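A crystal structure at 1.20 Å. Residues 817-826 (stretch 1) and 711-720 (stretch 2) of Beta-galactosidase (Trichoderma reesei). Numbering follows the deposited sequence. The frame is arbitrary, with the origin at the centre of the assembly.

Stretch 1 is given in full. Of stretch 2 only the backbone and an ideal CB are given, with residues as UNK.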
# COMPACT_ATOMS: atom_id res chain seq x y z
N VAL A 817 -19.48 -46.27 1.82
CA VAL A 817 -19.42 -46.27 3.27
C VAL A 817 -19.71 -44.85 3.71
O VAL A 817 -19.04 -43.93 3.22
CB VAL A 817 -18.07 -46.84 3.79
CG1 VAL A 817 -18.07 -46.77 5.31
CG2 VAL A 817 -17.87 -48.26 3.33
N SER A 818 -20.73 -44.68 4.55
CA SER A 818 -21.15 -43.36 4.99
C SER A 818 -20.17 -42.78 6.00
O SER A 818 -19.60 -43.48 6.82
CB SER A 818 -22.53 -43.50 5.68
OG SER A 818 -23.46 -43.65 4.62
N ILE A 819 -19.99 -41.48 5.97
CA ILE A 819 -19.17 -40.74 6.93
C ILE A 819 -20.06 -39.65 7.52
O ILE A 819 -20.75 -38.95 6.77
CB ILE A 819 -17.95 -40.09 6.28
CG1 ILE A 819 -17.10 -41.15 5.52
CG2 ILE A 819 -17.16 -39.33 7.33
CD1 ILE A 819 -15.91 -40.52 4.81
N SER A 820 -20.02 -39.55 8.85
CA SER A 820 -20.69 -38.43 9.56
C SER A 820 -19.61 -37.49 10.05
O SER A 820 -18.53 -37.94 10.47
CB SER A 820 -21.58 -38.91 10.71
OG SER A 820 -20.80 -39.41 11.76
N TRP A 821 -19.91 -36.17 9.99
CA TRP A 821 -18.85 -35.18 10.11
C TRP A 821 -19.05 -34.17 11.21
O TRP A 821 -20.18 -33.75 11.50
CB TRP A 821 -18.78 -34.41 8.80
CG TRP A 821 -18.38 -35.21 7.60
CD1 TRP A 821 -19.25 -35.83 6.71
CD2 TRP A 821 -17.05 -35.47 7.15
NE1 TRP A 821 -18.51 -36.46 5.73
CE2 TRP A 821 -17.17 -36.27 5.96
CE3 TRP A 821 -15.77 -35.12 7.63
CZ2 TRP A 821 -16.07 -36.71 5.25
CZ3 TRP A 821 -14.63 -35.57 6.90
CH2 TRP A 821 -14.82 -36.35 5.73
N LYS A 822 -17.95 -33.67 11.74
CA LYS A 822 -17.89 -32.48 12.58
C LYS A 822 -16.80 -31.58 11.97
O LYS A 822 -15.94 -32.05 11.17
CB LYS A 822 -17.48 -32.82 14.02
CG LYS A 822 -18.44 -33.83 14.63
CD LYS A 822 -18.19 -33.94 16.12
CE LYS A 822 -19.07 -35.04 16.74
NZ LYS A 822 -18.95 -35.00 18.23
N LEU A 823 -16.87 -30.28 12.29
CA LEU A 823 -15.84 -29.37 11.73
C LEU A 823 -15.58 -28.25 12.69
O LEU A 823 -16.40 -27.94 13.57
CB LEU A 823 -16.24 -28.84 10.35
CG LEU A 823 -17.13 -27.56 10.34
CD1 LEU A 823 -17.17 -27.00 8.92
CD2 LEU A 823 -18.54 -27.78 10.89
N THR A 824 -14.43 -27.59 12.50
CA THR A 824 -14.21 -26.31 13.15
C THR A 824 -13.28 -25.43 12.31
O THR A 824 -12.38 -25.91 11.64
CB THR A 824 -13.59 -26.47 14.55
OG1 THR A 824 -13.67 -25.21 15.23
CG2 THR A 824 -12.13 -26.94 14.50
N GLY A 825 -13.54 -24.13 12.46
CA GLY A 825 -12.56 -23.10 12.16
C GLY A 825 -12.27 -22.36 13.50
O GLY A 825 -12.21 -22.99 14.56
N ASN A 826 -12.09 -21.04 13.42
CA ASN A 826 -11.77 -20.27 14.64
C ASN A 826 -12.89 -20.51 15.67
O ASN A 826 -14.08 -20.59 15.31
CB ASN A 826 -11.68 -18.78 14.30
CG ASN A 826 -13.02 -18.15 13.92
OD1 ASN A 826 -13.52 -18.37 12.79
ND2 ASN A 826 -13.61 -17.38 14.83
N UNK A 711 -8.54 -18.70 8.11
CA UNK A 711 -7.49 -19.62 8.53
C UNK A 711 -7.83 -21.07 8.37
O UNK A 711 -8.69 -21.51 7.57
CB UNK A 711 -7.13 -19.36 10.00
N UNK A 712 -7.10 -21.89 9.16
CA UNK A 712 -7.13 -23.31 8.92
C UNK A 712 -8.44 -23.93 9.45
O UNK A 712 -8.93 -23.59 10.53
CB UNK A 712 -5.91 -23.97 9.57
N UNK A 713 -8.99 -24.87 8.69
CA UNK A 713 -10.17 -25.64 9.08
C UNK A 713 -9.80 -27.08 9.40
O UNK A 713 -8.83 -27.63 8.84
CB UNK A 713 -11.22 -25.60 7.97
N UNK A 714 -10.58 -27.70 10.28
CA UNK A 714 -10.43 -29.11 10.57
C UNK A 714 -11.78 -29.81 10.43
O UNK A 714 -12.80 -29.24 10.80
CB UNK A 714 -9.85 -29.32 11.97
N UNK A 715 -11.73 -31.03 9.93
CA UNK A 715 -12.92 -31.85 9.79
C UNK A 715 -12.66 -33.20 10.43
O UNK A 715 -11.55 -33.72 10.33
CB UNK A 715 -13.32 -32.01 8.32
N UNK A 716 -13.68 -33.76 11.07
CA UNK A 716 -13.54 -35.11 11.67
C UNK A 716 -14.69 -35.96 11.14
O UNK A 716 -15.86 -35.59 11.33
CB UNK A 716 -13.55 -35.06 13.20
N UNK A 717 -14.32 -37.00 10.41
CA UNK A 717 -15.31 -37.85 9.80
C UNK A 717 -15.32 -39.25 10.41
O UNK A 717 -14.30 -39.96 10.36
CB UNK A 717 -15.06 -37.93 8.29
N UNK A 718 -16.46 -39.65 10.97
CA UNK A 718 -16.61 -40.97 11.58
C UNK A 718 -17.19 -41.96 10.57
O UNK A 718 -18.19 -41.64 9.90
CB UNK A 718 -17.50 -40.89 12.82
N UNK A 719 -16.62 -43.15 10.51
CA UNK A 719 -17.24 -44.20 9.72
C UNK A 719 -17.03 -45.55 10.42
O UNK A 719 -16.11 -45.67 11.27
CB UNK A 719 -16.67 -44.22 8.30
N UNK A 720 -17.84 -46.53 10.04
CA UNK A 720 -17.63 -47.91 10.52
C UNK A 720 -17.03 -48.73 9.42
O UNK A 720 -17.55 -48.74 8.32
CB UNK A 720 -18.94 -48.55 11.00

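Position 711 has a phi of +66°, which by itself favours glycine, and stretch 1 lies beyond reach; the residue is Gly711. At 712 CA-to-CB points sideways with nothing of stretch 1 near its CB, so many residues would serve; it is Thr712.

From 713 the backbone is a strand running antiparallel to 820-824. At 713 the CB points sideways, 3.9 Å from Thr824 O, and the bare CA of Gly825 lies 5.1 Å from that CB, room for a medium apolar chain. Leu713 fills it: its CD2 comes within 3.7 Å of Gly825 CA.

Position 714 pairs with Thr824 through two backbone hydrogen bonds, N to Thr824 O and Thr824 N to O, both 2.9 Å, which any residue but proline could make. Its CB lies 4.2 Å from the methyl CG2 of Thr824, so valine, isoleucine or leucine would suit. It is Leu714.

On the other face, the CB of 715 lies 4.0 Å from Trp821 CE3 and 4.8 Å from Leu823 CB, an apolar setting for a large aliphatic or aromatic chain. Phe715 takes it with chi1 m: its CB touches the Trp821 ring while its CD2 packs 3.6 Å from Leu823 CB.

At 716 the backbone again makes a hydrogen-bonded pair, its N 2.8 Å from Lys822 O. CB shares a face with the lysine, so a polar or acidic residue might be expected. The residue is Arg716, whose end leads away and is hydrogen-bonded elsewhere in the structure.

Position 717 is the most restrictive. An ideal CB would lie 2.7 Å from Ile819 CG2 and 2.8 Å from Trp821 CZ3, both clashes, so only glycine fits. Without a side chain, Gly717 lets its CA sit over the indole face, 3.9 Å from the centroid of the six-membered ring, in a CH-pi contact.

At 718 the CB is 3.8 Å from Ser820 OG, with Lys822 farther along the same face. A long polar chain would suit, an acidic one especially. Arg718 instead extends beside the lysine: NH1 is 3.6 Å from Lys822 CE and 4.2 Å from Lys822 NZ, a pair of like charges. A water accepts from Arg718 NH1 and donates to Ser820 O and Arg716 O.

The CB of 719 points toward stretch 1, 4.2 Å from both Val817 CG1 and Ile819 CG1, inviting an apolar residue. Phe719 supplies its CB there, while its end leads away.

Position 720 has a sideways, unconfined CB, tolerating many residues. It is Thr720, whose N reaches Ser818 O through a water.

Stretch 2 (711-720) GTLLFRGRFT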
# COMPACT_ATOMS: atom_id res chain seq x y z
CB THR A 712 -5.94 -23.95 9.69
OG1 THR A 712 -4.75 -23.24 9.39
CG2 THR A 712 -5.74 -25.43 9.34
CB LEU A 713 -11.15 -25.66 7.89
CG LEU A 713 -11.62 -24.31 7.37
CD1 LEU A 713 -12.57 -24.54 6.18
CD2 LEU A 713 -12.29 -23.51 8.49
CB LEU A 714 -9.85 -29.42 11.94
CG LEU A 714 -8.37 -29.08 12.14
CD1 LEU A 714 -8.20 -27.63 12.51
CD2 LEU A 714 -7.76 -30.00 13.21
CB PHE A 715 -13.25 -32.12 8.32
CG PHE A 715 -13.51 -30.83 7.56
CD1 PHE A 715 -12.46 -30.05 7.05
CD2 PHE A 715 -14.81 -30.39 7.40
CE1 PHE A 715 -12.75 -28.83 6.45
CE2 PHE A 715 -15.15 -29.20 6.76
CZ PHE A 715 -14.09 -28.45 6.31
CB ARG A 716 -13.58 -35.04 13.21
CG ARG A 716 -12.27 -34.43 13.69
CD ARG A 716 -12.25 -34.24 15.15
NE ARG A 716 -12.46 -35.40 16.00
CZ ARG A 716 -11.51 -36.27 16.33
NH1 ARG A 716 -10.30 -36.17 15.76
NH2 ARG A 716 -11.71 -37.26 17.20
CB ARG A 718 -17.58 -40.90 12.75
CG ARG A 718 -16.97 -40.37 14.03
CD ARG A 718 -18.07 -40.03 15.02
NE ARG A 718 -17.60 -39.74 16.37
CZ ARG A 718 -17.00 -38.64 16.76
NH1 ARG A 718 -16.74 -37.65 15.88
NH2 ARG A 718 -16.63 -38.50 18.04
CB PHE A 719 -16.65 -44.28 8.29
CG PHE A 719 -15.20 -44.72 8.19
CD1 PHE A 719 -14.17 -43.76 8.19
CD2 PHE A 719 -14.86 -46.07 8.05
CE1 PHE A 719 -12.85 -44.21 8.06
CE2 PHE A 719 -13.56 -46.50 7.95
CZ PHE A 719 -12.54 -45.55 7.93
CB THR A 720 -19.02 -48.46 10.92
OG1 THR A 720 -19.53 -47.63 11.98
CG2 THR A 720 -18.81 -49.90 11.39
O HOH W 1 -17.54 -37.09 13.20
O HOH W 2 -20.03 -45.79 8.29
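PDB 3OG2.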